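Local coordinates for mandelate racemase/muconate lactonizing enzyme (Polaromonas sp., PDB 3CB3), which binds magnesium and L-glucaric acid and, as a member of the enolase superfamily, probably catalyses a metal-assisted reaction on acid sugars or related hydroxy acids, at residues S22-L27 and M44-I49; G39-M44 and S68-G73; C151-G156 and G179-K184; P209-A214 and N234-E239; T263-T268 and A289-G294. All coordinates share one frame; numbering follows the deposited sequence.

Interaction 1: S22-L27 and M44-I49; sequences SCYLPL and MTEIAI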
# COMPACT_ATOMS: atom_id res chain seq x y z
N SER A 22 13.18 13.42 -8.89
CA SER A 22 13.55 12.03 -8.67
C SER A 22 15.06 11.95 -8.87
O SER A 22 15.57 12.17 -9.97
CB SER A 22 12.83 11.12 -9.66
OG SER A 22 13.02 9.76 -9.32
N CYS A 23 15.76 11.66 -7.79
CA CYS A 23 17.21 11.58 -7.80
C CYS A 23 17.70 10.15 -7.61
O CYS A 23 17.34 9.49 -6.63
CB CYS A 23 17.77 12.48 -6.69
SG CYS A 23 19.57 12.47 -6.48
N TYR A 24 18.50 9.68 -8.55
CA TYR A 24 19.04 8.33 -8.46
C TYR A 24 20.45 8.39 -7.90
O TYR A 24 21.40 8.75 -8.58
CB TYR A 24 19.00 7.65 -9.83
CG TYR A 24 17.61 7.19 -10.20
CD1 TYR A 24 16.59 8.11 -10.44
CD2 TYR A 24 17.30 5.83 -10.25
CE1 TYR A 24 15.29 7.69 -10.72
CE2 TYR A 24 16.00 5.40 -10.53
CZ TYR A 24 15.00 6.33 -10.76
OH TYR A 24 13.73 5.90 -11.02
N LEU A 25 20.55 8.02 -6.62
CA LEU A 25 21.81 8.02 -5.89
C LEU A 25 22.62 6.76 -6.12
O LEU A 25 22.17 5.66 -5.80
CB LEU A 25 21.51 8.17 -4.40
CG LEU A 25 22.67 8.13 -3.42
CD1 LEU A 25 23.49 9.39 -3.55
CD2 LEU A 25 22.12 8.00 -2.01
N PRO A 26 23.83 6.89 -6.68
CA PRO A 26 24.64 5.68 -6.89
C PRO A 26 25.23 5.20 -5.57
O PRO A 26 25.61 6.00 -4.72
CB PRO A 26 25.71 6.14 -7.88
CG PRO A 26 25.86 7.60 -7.57
CD PRO A 26 24.43 8.05 -7.36
N LEU A 27 25.29 3.88 -5.39
CA LEU A 27 25.85 3.31 -4.18
C LEU A 27 27.30 2.91 -4.45
O LEU A 27 27.61 2.34 -5.49
CB LEU A 27 25.06 2.07 -3.75
CG LEU A 27 23.59 2.30 -3.40
CD1 LEU A 27 22.97 0.98 -2.98
CD2 LEU A 27 23.47 3.34 -2.30
N MET A 44 21.61 -4.53 -5.95
CA MET A 44 21.09 -3.17 -5.82
C MET A 44 22.30 -2.26 -5.96
O MET A 44 23.24 -2.36 -5.17
CB MET A 44 20.45 -2.99 -4.45
CG MET A 44 19.65 -1.71 -4.27
SD MET A 44 19.10 -1.52 -2.56
CE MET A 44 18.47 -3.18 -2.22
N THR A 45 22.29 -1.37 -6.95
CA THR A 45 23.42 -0.46 -7.17
C THR A 45 23.07 1.02 -7.03
O THR A 45 23.94 1.88 -7.13
CB THR A 45 24.05 -0.68 -8.57
OG1 THR A 45 23.10 -0.33 -9.58
CG2 THR A 45 24.46 -2.14 -8.75
N GLU A 46 21.79 1.31 -6.80
CA GLU A 46 21.37 2.70 -6.65
C GLU A 46 20.07 2.78 -5.86
O GLU A 46 19.38 1.78 -5.68
CB GLU A 46 21.17 3.34 -8.03
CG GLU A 46 20.28 2.53 -8.97
CD GLU A 46 20.07 3.20 -10.32
OE1 GLU A 46 21.02 3.83 -10.83
OE2 GLU A 46 18.95 3.08 -10.87
N ILE A 47 19.76 3.98 -5.37
CA ILE A 47 18.54 4.21 -4.61
C ILE A 47 17.83 5.40 -5.25
O ILE A 47 18.46 6.41 -5.51
CB ILE A 47 18.81 4.60 -3.14
CG1 ILE A 47 19.65 3.53 -2.46
CG2 ILE A 47 17.48 4.74 -2.40
CD1 ILE A 47 20.11 3.95 -1.07
N ALA A 48 16.54 5.26 -5.50
CA ALA A 48 15.78 6.36 -6.09
C ALA A 48 15.25 7.22 -4.95
O ALA A 48 14.53 6.74 -4.09
CB ALA A 48 14.62 5.81 -6.92
N ILE A 49 15.63 8.49 -4.95
CA ILE A 49 15.19 9.42 -3.93
C ILE A 49 14.18 10.41 -4.50
O ILE A 49 14.38 10.97 -5.58
CB ILE A 49 16.37 10.23 -3.34
CG1 ILE A 49 17.36 9.31 -2.63
CG2 ILE A 49 15.86 11.28 -2.36
CD1 ILE A 49 18.37 8.72 -3.55
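Ile49 N donates to Cys23 O over 2.6 Å, almost straight at 170°. The return bond, Cys23 N to Ile49 O, is 2.7 Å long. Together they close one hydrogen-bonded pair of an antiparallel sheet. Leu25 and Ile47 form the next such pair, and Leu27 N bonds to Thr45 O. Tyr24 opposite Ala48 and Pro26 opposite Glu46 are the non-hydrogen-bonded pairs.

The two faces differ. On one, Ala48 CB sits over a face of the Tyr24 ring, offset toward its rim and 4.0 Å from the centroid, a CH-pi contact. Glu46 OE2 comes to the edge of the same ring, 3.3 Å from Tyr24 CD2. On the other face the contacts are aliphatic. CG1 of Ile49 lies beside its own backbone N (chi1 -64°), and the chain then bends at chi2 (86°) to lay CD1 against Leu25 CB. That contact is tight at 3.3 Å. Leu27 CD2 meets Ile47 CD1 at 3.6 Å, the two side chains crossing at about a right angle.

This sheet belongs to the N-terminal capping domain of the enolase superfamily. Strand 375-382 flanks strand 15-27, and its Arg376 makes a cation-pi contact with Tyr24. Strand 61-68 flanks strand 44-56. Helix 371-374 packs on Cys23 and Leu25, and helix 73-83 on Ser22 and Tyr24.

Interaction 2: G39-M44 and S68-G73; sequences GRQKPM and SKRAGG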
# COMPACT_ATOMS: atom_id res chain seq x y z
N GLY A 39 20.89 -16.10 -7.89
CA GLY A 39 20.54 -15.72 -9.25
C GLY A 39 19.07 -15.50 -9.54
O GLY A 39 18.58 -15.88 -10.61
N ARG A 40 18.36 -14.87 -8.61
CA ARG A 40 16.94 -14.61 -8.79
C ARG A 40 16.67 -13.11 -8.87
O ARG A 40 15.53 -12.69 -9.07
CB ARG A 40 16.14 -15.19 -7.62
CG ARG A 40 16.24 -16.70 -7.47
CD ARG A 40 15.52 -17.13 -6.21
NE ARG A 40 14.17 -16.58 -6.17
CZ ARG A 40 13.32 -16.73 -5.15
NH1 ARG A 40 13.69 -17.42 -4.08
NH2 ARG A 40 12.11 -16.18 -5.21
N GLN A 41 17.72 -12.32 -8.72
CA GLN A 41 17.57 -10.87 -8.76
C GLN A 41 18.93 -10.19 -8.90
O GLN A 41 19.95 -10.73 -8.49
CB GLN A 41 16.88 -10.43 -7.46
CG GLN A 41 16.57 -8.96 -7.33
CD GLN A 41 15.70 -8.67 -6.12
OE1 GLN A 41 16.00 -9.12 -5.01
NE2 GLN A 41 14.62 -7.93 -6.33
N LYS A 42 18.92 -9.01 -9.51
CA LYS A 42 20.14 -8.23 -9.72
C LYS A 42 20.56 -7.51 -8.45
O LYS A 42 19.74 -7.22 -7.58
CB LYS A 42 19.92 -7.19 -10.82
CG LYS A 42 19.79 -7.76 -12.22
CD LYS A 42 19.54 -6.65 -13.24
CE LYS A 42 19.96 -7.08 -14.64
NZ LYS A 42 19.30 -8.34 -15.08
N PRO A 43 21.86 -7.23 -8.32
CA PRO A 43 22.34 -6.53 -7.12
C PRO A 43 21.75 -5.12 -7.13
O PRO A 43 21.41 -4.59 -8.20
CB PRO A 43 23.86 -6.50 -7.32
CG PRO A 43 24.13 -7.70 -8.18
CD PRO A 43 22.99 -7.67 -9.17
N MET A 44 21.61 -4.53 -5.95
CA MET A 44 21.09 -3.17 -5.82
C MET A 44 22.30 -2.26 -5.96
O MET A 44 23.24 -2.36 -5.17
CB MET A 44 20.45 -2.99 -4.45
CG MET A 44 19.65 -1.71 -4.27
SD MET A 44 19.10 -1.52 -2.56
CE MET A 44 18.47 -3.18 -2.22
N SER A 68 12.98 4.73 -2.58
CA SER A 68 12.59 3.37 -2.93
C SER A 68 13.89 2.60 -3.15
O SER A 68 14.74 3.04 -3.92
CB SER A 68 11.78 3.34 -4.23
OG SER A 68 10.56 4.05 -4.10
N LYS A 69 14.05 1.48 -2.47
CA LYS A 69 15.26 0.67 -2.61
C LYS A 69 15.23 -0.12 -3.91
O LYS A 69 16.19 -0.08 -4.69
CB LYS A 69 15.41 -0.26 -1.39
CG LYS A 69 14.16 -1.02 -0.99
CD LYS A 69 14.18 -2.46 -1.48
CE LYS A 69 15.44 -3.20 -1.03
NZ LYS A 69 15.68 -3.11 0.44
N ARG A 70 14.15 -0.86 -4.15
CA ARG A 70 14.03 -1.61 -5.39
C ARG A 70 13.07 -0.81 -6.28
O ARG A 70 13.12 0.41 -6.28
CB ARG A 70 13.48 -3.01 -5.12
CG ARG A 70 14.48 -3.95 -4.44
CD ARG A 70 15.59 -4.36 -5.39
NE ARG A 70 16.52 -5.33 -4.79
CZ ARG A 70 17.50 -5.93 -5.47
NH1 ARG A 70 17.67 -5.67 -6.76
NH2 ARG A 70 18.31 -6.78 -4.86
N ALA A 71 12.20 -1.49 -7.02
CA ALA A 71 11.25 -0.78 -7.88
C ALA A 71 10.33 0.11 -7.04
O ALA A 71 10.01 -0.24 -5.91
CB ALA A 71 10.42 -1.78 -8.69
N GLY A 72 9.93 1.25 -7.59
CA GLY A 72 9.04 2.14 -6.86
C GLY A 72 9.31 3.62 -7.04
O GLY A 72 8.42 4.45 -6.82
N GLY A 73 10.53 3.96 -7.44
CA GLY A 73 10.89 5.36 -7.64
C GLY A 73 10.01 6.05 -8.66
O GLY A 73 9.44 7.11 -8.38
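Met44 and Arg70 bring the two backbones only to 7.2 Å between their CA atoms, so side chains bridge the gap between segments 39-44 and 68-73. Arg70 does most of this. Its guanidinium meets Lys42 O end-on, with NH1 at 2.7 Å and NH2 at 3.1 Å from that one oxygen. The oxygen lies in the guanidinium plane, so the paired bonds fix how the group is turned.

The two faces of the guanidinium are also covered. The Gln41 amide stacks on one, its plane 7° from that of Arg70, with Gln41 CD 3.3 Å above the guanidinium plane and over its centre. Met44 CB lies over the opposite face. A bend at chi2 (-71°) turns the Arg70 chain toward this slot. Further along, Met44 crosses Lys69 at about a right angle, and CE of Met44 touches CE of Lys69 tightly at 3.3 Å. Lys69 also touches the bound L-glucaric acid, so this loop pair borders the ligand, as capping-domain loops do in the enolase superfamily.

In the second subunit, Trp104 packs on Gln41 and Ala105 on Arg70. Segment 39-44 links helix 34-37 to strand 44-56, and segment 68-73 links strand 61-68 to helix 73-83.

Interaction 3: C151-G156 and G179-K184; sequences CYNTSG and GGIKLK. With LGT (L-glucaric acid), chain G.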
# COMPACT_ATOMS: atom_id res chain seq x y z
N CYS A 151 24.06 4.75 18.63
CA CYS A 151 24.08 4.37 17.22
C CYS A 151 24.86 3.08 17.00
O CYS A 151 25.65 2.66 17.85
CB CYS A 151 24.71 5.48 16.37
SG CYS A 151 26.45 5.79 16.76
N TYR A 152 24.62 2.45 15.86
CA TYR A 152 25.31 1.21 15.52
C TYR A 152 25.46 1.17 14.01
O TYR A 152 24.93 2.04 13.31
CB TYR A 152 24.50 0.01 16.00
CG TYR A 152 23.17 -0.16 15.28
CD1 TYR A 152 23.05 -1.02 14.19
CD2 TYR A 152 22.05 0.56 15.69
CE1 TYR A 152 21.82 -1.16 13.51
CE2 TYR A 152 20.83 0.43 15.02
CZ TYR A 152 20.72 -0.43 13.94
OH TYR A 152 19.51 -0.55 13.28
N ASN A 153 26.20 0.20 13.50
CA ASN A 153 26.34 0.07 12.06
C ASN A 153 26.69 -1.37 11.70
O ASN A 153 26.83 -2.21 12.60
CB ASN A 153 27.37 1.08 11.50
CG ASN A 153 28.83 0.63 11.66
OD1 ASN A 153 29.14 -0.34 12.35
ND2 ASN A 153 29.74 1.36 11.02
N THR A 154 26.78 -1.66 10.41
CA THR A 154 27.09 -3.01 9.95
C THR A 154 28.55 -3.09 9.53
O THR A 154 29.09 -4.18 9.31
CB THR A 154 26.24 -3.40 8.73
OG1 THR A 154 26.52 -2.49 7.66
CG2 THR A 154 24.75 -3.36 9.07
N SER A 155 29.18 -1.92 9.43
CA SER A 155 30.58 -1.83 9.04
C SER A 155 30.80 -2.48 7.67
O SER A 155 31.82 -3.12 7.44
CB SER A 155 31.48 -2.48 10.08
OG SER A 155 31.48 -1.73 11.28
N GLY A 156 29.82 -2.29 6.79
CA GLY A 156 29.90 -2.85 5.45
C GLY A 156 29.91 -4.36 5.39
O GLY A 156 30.29 -4.94 4.39
N GLY A 179 28.51 2.99 18.32
CA GLY A 179 28.13 2.38 19.59
C GLY A 179 27.67 0.93 19.60
O GLY A 179 27.34 0.39 20.65
N GLY A 180 27.66 0.29 18.43
CA GLY A 180 27.23 -1.09 18.37
C GLY A 180 27.44 -1.63 16.97
O GLY A 180 27.68 -0.87 16.03
N ILE A 181 27.34 -2.95 16.82
CA ILE A 181 27.52 -3.58 15.53
C ILE A 181 26.37 -4.55 15.24
O ILE A 181 26.01 -5.36 16.10
CB ILE A 181 28.85 -4.39 15.48
CG1 ILE A 181 30.04 -3.48 15.77
CG2 ILE A 181 29.00 -5.04 14.11
CD1 ILE A 181 30.32 -2.42 14.70
N LYS A 182 25.79 -4.46 14.05
CA LYS A 182 24.72 -5.37 13.66
C LYS A 182 25.30 -6.34 12.63
O LYS A 182 25.86 -5.92 11.62
CB LYS A 182 23.52 -4.63 13.05
CG LYS A 182 22.31 -5.53 12.85
CD LYS A 182 21.01 -4.74 12.65
CE LYS A 182 20.94 -4.11 11.27
NZ LYS A 182 19.74 -3.21 11.18
N LEU A 183 25.16 -7.63 12.90
CA LEU A 183 25.69 -8.66 12.02
C LEU A 183 24.59 -9.40 11.28
O LEU A 183 23.58 -9.79 11.87
CB LEU A 183 26.50 -9.67 12.83
CG LEU A 183 27.63 -9.10 13.70
CD1 LEU A 183 28.07 -10.15 14.71
CD2 LEU A 183 28.79 -8.64 12.81
N LYS A 184 24.78 -9.60 9.98
CA LYS A 184 23.79 -10.32 9.21
C LYS A 184 23.93 -11.82 9.44
O LYS A 184 25.03 -12.36 9.47
CB LYS A 184 23.95 -9.98 7.72
CG LYS A 184 23.46 -8.58 7.39
CD LYS A 184 23.68 -8.24 5.93
CE LYS A 184 23.00 -6.93 5.60
NZ LYS A 184 21.53 -6.99 5.86
O1A LGT G . 18.15 -3.33 8.81
C1 LGT G . 18.61 -3.00 7.70
O1B LGT G . 19.12 -1.88 7.44
C2 LGT G . 18.58 -4.05 6.54
O2 LGT G . 17.51 -4.99 6.76
C3 LGT G . 18.41 -3.38 5.16
O3 LGT G . 17.20 -2.62 5.17
C4 LGT G . 18.37 -4.37 3.94
O4 LGT G . 17.08 -4.36 3.31
C5 LGT G . 19.42 -4.10 2.83
O5 LGT G . 19.27 -2.75 2.35
C6 LGT G . 20.86 -4.32 3.34
O6A LGT G . 21.24 -5.51 3.42
O6B LGT G . 21.56 -3.32 3.64
O HOH W 1 27.96 -6.47 9.96
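Asn153 and Ile181 form a single backbone bridge between segments 151-156 and 179-184, with helix 163-175 between them in sequence. This is a beta-alpha-beta crossover of the modified TIM barrel of the enolase superfamily.

Backbone bonds come first. Lys182 N donates to Asn153 O at 2.9 Å, and Asn153 N reaches Gly180 O at 3.1 Å. Gly179 N to Cys151 O is weak, and a CB on Gly179 would clash with that oxygen. A water donates to both Thr154 O and Lys182 O.

Among polar side chains, Ser155 OG donates to Asn153 OD1 at 2.9 Å, and Ser173 of helix 163-175 bonds to both residues. A bend at chi3 (74°) turns the Lys182 amine to the edge of the Tyr152 ring, where the bond to Tyr152 OH is weak. Salt bridges to Glu239 and Glu335 also hold this amine.

Two contacts are van der Waals. Ile181 CD1 packs beside Asn153 OD1. The Lys182 chain passes obliquely along the CD1-CE1 side of the Tyr152 ring.

Lys182 and Lys184 fit the Lys-X-Lys motif of mandelate racemase relatives. They take opposite ends of L-glucaric acid: Lys182 NZ bonds to O1A, and Lys184 NZ to O6A, each at 2.9 Å.

Interaction 4: P209-A214 and N234-E239; sequences PLMVDA and NLVWIE. With MG (magnesium ion), chain E; LGT (L-glucaric acid), chain G.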
# COMPACT_ATOMS: atom_id res chain seq x y z
N PRO A 209 28.10 -3.60 22.21
CA PRO A 209 26.76 -4.14 21.94
C PRO A 209 26.71 -4.77 20.55
O PRO A 209 27.28 -4.23 19.60
CB PRO A 209 25.85 -2.91 22.03
CG PRO A 209 26.63 -1.97 22.95
CD PRO A 209 28.04 -2.14 22.42
N LEU A 210 26.04 -5.90 20.44
CA LEU A 210 25.89 -6.59 19.17
C LEU A 210 24.43 -6.95 18.90
O LEU A 210 23.69 -7.31 19.82
CB LEU A 210 26.70 -7.90 19.16
CG LEU A 210 28.22 -7.82 19.18
CD1 LEU A 210 28.79 -9.24 19.24
CD2 LEU A 210 28.71 -7.09 17.93
N MET A 211 24.04 -6.84 17.64
CA MET A 211 22.69 -7.19 17.21
C MET A 211 22.85 -8.04 15.95
O MET A 211 23.90 -8.00 15.31
CB MET A 211 21.88 -5.94 16.86
CG MET A 211 21.85 -4.88 17.93
SD MET A 211 23.19 -3.68 17.75
CE MET A 211 22.25 -2.13 18.11
N VAL A 212 21.83 -8.82 15.61
CA VAL A 212 21.89 -9.62 14.39
C VAL A 212 20.63 -9.35 13.58
O VAL A 212 19.57 -9.03 14.14
CB VAL A 212 21.97 -11.15 14.67
CG1 VAL A 212 23.21 -11.47 15.50
CG2 VAL A 212 20.70 -11.62 15.37
N ASP A 213 20.77 -9.45 12.26
CA ASP A 213 19.64 -9.24 11.35
C ASP A 213 19.54 -10.49 10.47
O ASP A 213 20.47 -10.81 9.72
CB ASP A 213 19.89 -8.02 10.47
CG ASP A 213 18.64 -7.56 9.74
OD1 ASP A 213 17.76 -8.41 9.44
OD2 ASP A 213 18.54 -6.35 9.44
N ALA A 214 18.43 -11.22 10.59
CA ALA A 214 18.22 -12.44 9.81
C ALA A 214 17.53 -12.12 8.47
O ALA A 214 17.42 -12.98 7.60
CB ALA A 214 17.36 -13.43 10.61
N ASN A 234 23.34 -12.47 24.79
CA ASN A 234 22.87 -11.18 25.27
C ASN A 234 22.95 -10.12 24.18
O ASN A 234 23.53 -9.04 24.39
CB ASN A 234 23.68 -10.70 26.48
CG ASN A 234 23.40 -11.51 27.73
OD1 ASN A 234 22.27 -11.94 27.96
ND2 ASN A 234 24.43 -11.70 28.54
N LEU A 235 22.39 -10.42 23.01
CA LEU A 235 22.39 -9.48 21.91
C LEU A 235 21.40 -8.36 22.25
O LEU A 235 20.51 -8.55 23.07
CB LEU A 235 21.96 -10.18 20.62
CG LEU A 235 22.83 -11.35 20.14
CD1 LEU A 235 22.12 -12.11 19.02
CD2 LEU A 235 24.17 -10.82 19.67
N VAL A 236 21.58 -7.18 21.64
CA VAL A 236 20.65 -6.08 21.89
C VAL A 236 19.30 -6.53 21.28
O VAL A 236 18.24 -6.33 21.87
CB VAL A 236 21.12 -4.77 21.22
CG1 VAL A 236 20.11 -3.65 21.51
CG2 VAL A 236 22.50 -4.39 21.74
N TRP A 237 19.36 -7.16 20.11
CA TRP A 237 18.16 -7.69 19.48
C TRP A 237 18.43 -8.63 18.31
O TRP A 237 19.51 -8.63 17.73
CB TRP A 237 17.24 -6.55 19.00
CG TRP A 237 17.75 -5.76 17.81
CD1 TRP A 237 18.02 -6.23 16.56
CD2 TRP A 237 18.00 -4.35 17.77
NE1 TRP A 237 18.42 -5.20 15.74
CE2 TRP A 237 18.42 -4.03 16.46
CE3 TRP A 237 17.90 -3.32 18.71
CZ2 TRP A 237 18.74 -2.73 16.06
CZ3 TRP A 237 18.23 -2.02 18.32
CH2 TRP A 237 18.64 -1.74 17.00
N ILE A 238 17.42 -9.42 17.98
CA ILE A 238 17.45 -10.34 16.85
C ILE A 238 16.38 -9.73 15.94
O ILE A 238 15.19 -9.73 16.29
CB ILE A 238 17.04 -11.77 17.25
CG1 ILE A 238 18.11 -12.38 18.16
CG2 ILE A 238 16.85 -12.63 16.01
CD1 ILE A 238 17.70 -13.70 18.79
N GLU A 239 16.82 -9.20 14.80
CA GLU A 239 15.96 -8.52 13.84
C GLU A 239 15.42 -9.37 12.69
O GLU A 239 16.13 -10.20 12.11
CB GLU A 239 16.73 -7.34 13.27
CG GLU A 239 16.01 -6.50 12.26
CD GLU A 239 16.83 -5.31 11.83
OE1 GLU A 239 17.69 -4.88 12.62
OE2 GLU A 239 16.60 -4.79 10.72
MG MG E . 17.03 -5.06 8.79
O1A LGT G . 18.15 -3.33 8.81
C1 LGT G . 18.61 -3.00 7.70
O1B LGT G . 19.12 -1.88 7.44
C2 LGT G . 18.58 -4.05 6.54
O2 LGT G . 17.51 -4.99 6.76
C3 LGT G . 18.41 -3.38 5.16
O3 LGT G . 17.20 -2.62 5.17
C4 LGT G . 18.37 -4.37 3.94
O4 LGT G . 17.08 -4.36 3.31
C5 LGT G . 19.42 -4.10 2.83
O5 LGT G . 19.27 -2.75 2.35
C6 LGT G . 20.86 -4.32 3.34
O6A LGT G . 21.24 -5.51 3.42
O6B LGT G . 21.56 -3.32 3.64
O HOH W 2 25.20 -6.99 23.01
O HOH W 3 16.19 -6.86 8.73
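Asp213 OD2 and Glu239 OE2 bind the same magnesium ion, at 2.1 and 2.0 Å. The two oxygens are 2.8 Å apart, drawn together by the metal. Glu265, a water and O1A and O2 of L-glucaric acid complete the shell.

The second shell steadies Glu239. Trp237 NE1 donates to Glu239 OE1 at 3.2 Å, on its anti lone pair; Lys182 is the second partner of this oxygen. Met211 CG lies over the indole face, 3.8 Å above its plane, and is tight against Val236 CB. A phenylalanine in place of Trp237 would probably leave Glu239 OE1 without its indole donor and Met211 with less ring to lie over.

Behind this, backbone bonds such as Glu239 N to Val212 O (2.8 Å) pair the parallel strands 210-213 and 238-239 of a beta-alpha-beta unit.

The ligand chelates the metal through carboxylate O1A and the O2 hydroxyl. If it binds as a substrate does, this would probably polarise the carboxylate and ease proton removal at C2, as in other enolase-superfamily enzymes.

Interaction 5: T263-T268 and A289-G294; sequences TGEMLT and APRVGG. With MG (magnesium ion), chain E; LGT (L-glucaric acid), chain G.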
# COMPACT_ATOMS: atom_id res chain seq x y z
N THR A 263 11.54 -5.73 14.47
CA THR A 263 11.00 -5.85 13.12
C THR A 263 10.11 -4.67 12.79
O THR A 263 9.73 -3.91 13.69
CB THR A 263 10.19 -7.17 12.94
OG1 THR A 263 9.70 -7.25 11.59
CG2 THR A 263 9.02 -7.24 13.92
N GLY A 264 9.82 -4.49 11.50
CA GLY A 264 8.96 -3.40 11.08
C GLY A 264 9.45 -2.61 9.89
O GLY A 264 8.67 -1.91 9.25
N GLU A 265 10.74 -2.71 9.57
CA GLU A 265 11.31 -1.96 8.45
C GLU A 265 10.56 -2.10 7.12
O GLU A 265 10.55 -1.17 6.32
CB GLU A 265 12.78 -2.35 8.23
CG GLU A 265 12.99 -3.68 7.50
CD GLU A 265 14.46 -4.07 7.42
OE1 GLU A 265 15.10 -4.17 8.48
OE2 GLU A 265 14.98 -4.27 6.29
N MET A 266 9.94 -3.25 6.88
CA MET A 266 9.21 -3.47 5.63
C MET A 266 7.77 -2.92 5.61
O MET A 266 7.18 -2.79 4.54
CB MET A 266 9.17 -4.97 5.30
CG MET A 266 10.54 -5.61 5.18
SD MET A 266 11.60 -4.69 4.05
CE MET A 266 10.76 -4.98 2.49
N LEU A 267 7.22 -2.61 6.78
CA LEU A 267 5.85 -2.11 6.85
C LEU A 267 5.70 -0.73 6.22
O LEU A 267 6.59 0.11 6.34
CB LEU A 267 5.38 -2.11 8.31
CG LEU A 267 5.55 -3.48 8.97
CD1 LEU A 267 4.98 -3.45 10.38
CD2 LEU A 267 4.85 -4.56 8.15
N THR A 268 4.57 -0.48 5.57
CA THR A 268 4.36 0.79 4.88
C THR A 268 3.18 1.65 5.33
O THR A 268 2.66 2.45 4.55
CB THR A 268 4.22 0.55 3.36
OG1 THR A 268 3.01 -0.17 3.10
CG2 THR A 268 5.41 -0.27 2.82
N ALA A 289 10.16 6.19 8.55
CA ALA A 289 9.30 7.34 8.23
C ALA A 289 8.97 7.44 6.74
O ALA A 289 7.80 7.51 6.36
CB ALA A 289 9.94 8.63 8.74
N PRO A 290 10.00 7.46 5.87
CA PRO A 290 9.72 7.55 4.44
C PRO A 290 8.79 6.42 3.97
O PRO A 290 7.81 6.66 3.27
CB PRO A 290 11.11 7.45 3.81
CG PRO A 290 11.96 8.18 4.83
CD PRO A 290 11.44 7.60 6.13
N ARG A 291 9.09 5.18 4.37
CA ARG A 291 8.28 4.04 3.95
C ARG A 291 6.84 4.04 4.48
O ARG A 291 5.96 3.47 3.83
CB ARG A 291 8.96 2.73 4.35
CG ARG A 291 10.21 2.40 3.53
CD ARG A 291 10.79 1.04 3.89
NE ARG A 291 12.02 0.79 3.15
CZ ARG A 291 12.78 -0.29 3.28
NH1 ARG A 291 12.43 -1.24 4.14
NH2 ARG A 291 13.88 -0.43 2.55
N VAL A 292 6.60 4.66 5.63
CA VAL A 292 5.26 4.67 6.22
C VAL A 292 4.44 5.91 5.88
O VAL A 292 3.30 6.05 6.32
CB VAL A 292 5.30 4.53 7.78
CG1 VAL A 292 6.04 3.26 8.17
CG2 VAL A 292 5.94 5.78 8.41
N GLY A 293 5.01 6.82 5.10
CA GLY A 293 4.25 8.00 4.73
C GLY A 293 4.67 9.31 5.37
O GLY A 293 3.89 10.26 5.37
N GLY A 294 5.88 9.36 5.93
CA GLY A 294 6.35 10.59 6.52
C GLY A 294 6.32 10.69 8.04
O GLY A 294 6.01 9.73 8.74
MG MG E . 17.03 -5.06 8.79
O1A LGT G . 18.15 -3.33 8.81
C1 LGT G . 18.61 -3.00 7.70
O1B LGT G . 19.12 -1.88 7.44
C2 LGT G . 18.58 -4.05 6.54
O2 LGT G . 17.51 -4.99 6.76
C3 LGT G . 18.41 -3.38 5.16
O3 LGT G . 17.20 -2.62 5.17
C4 LGT G . 18.37 -4.37 3.94
O4 LGT G . 17.08 -4.36 3.31
C5 LGT G . 19.42 -4.10 2.83
O5 LGT G . 19.27 -2.75 2.35
C6 LGT G . 20.86 -4.32 3.34
O6A LGT G . 21.24 -5.51 3.42
O6B LGT G . 21.56 -3.32 3.64
O HOH W 4 15.21 -2.89 3.77
O HOH W 5 3.30 4.65 3.02
O HOH W 3 16.19 -6.86 8.73
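The magnesium and L-glucaric acid site brings together Glu265 and Arg291, whose side chains run alongside each other. Glu265 OE1 binds the metal at 2.1 Å. Its other oxygen, OE2, accepts a hydrogen bond from the ligand hydroxyl O3 at 3.0 Å. One carboxylate therefore holds both metal and ligand.

Arg291 grips the turn that carries Glu265. Its chain is straight, and NH1 donates to Glu265 O at 2.9 Å. The oxygen lies near the guanidinium plane, at its edge, but the donor stands 61° above the carbonyl plane. Met266 SD lies obliquely to the same group, 3.5 Å from Arg291 NH1. A water donates to Glu265 OE2 and accepts from Arg291 NH2 at 3.1 Å. It also lies near O3 and O4 of the ligand, at distances too short to trust. A leucine in place of Arg291 would probably leave Glu265 O and this water without their guanidinium donor.

Gly264 to Leu267 form a type I turn, closed by Leu267 N to Gly264 O (2.9 Å). Gly293 ends the short, weakly bonded helix at about 289-292 with a Schellman motif. Thr268 CA rests against Arg291 O, and Ser108 of the second subunit packs on Arg291.

Acidic metal ligands at or just past the ends of successive barrel strands, here Asp213, Glu239 and Glu265, are typical of the enolase superfamily.

In the fold
Interactions 1 and 2 belong to the capping domain, and 3, 4 and 5 to the barrel. Interaction 1 is a partly buried strand pair, held by backbone bonds and apolar faces. Interaction 2 lies at the surface and relies on one arginine between two loops. They share Met44, and Ala48 O probably bonds to Ser68 N. Interaction 3 is partly buried. It meets interaction 4 where strands 181-184 and 210-213 are neighbours, joined by probable bonds such as Leu183 N to Met211 O. Interactions 4 and 5 are buried and share the magnesium. Interactions 3, 4 and 5 touch the ligand, as does Lys69 of interaction 2. Lys69 packs on Arg291, so interaction 2 meets interaction 5 across the domains.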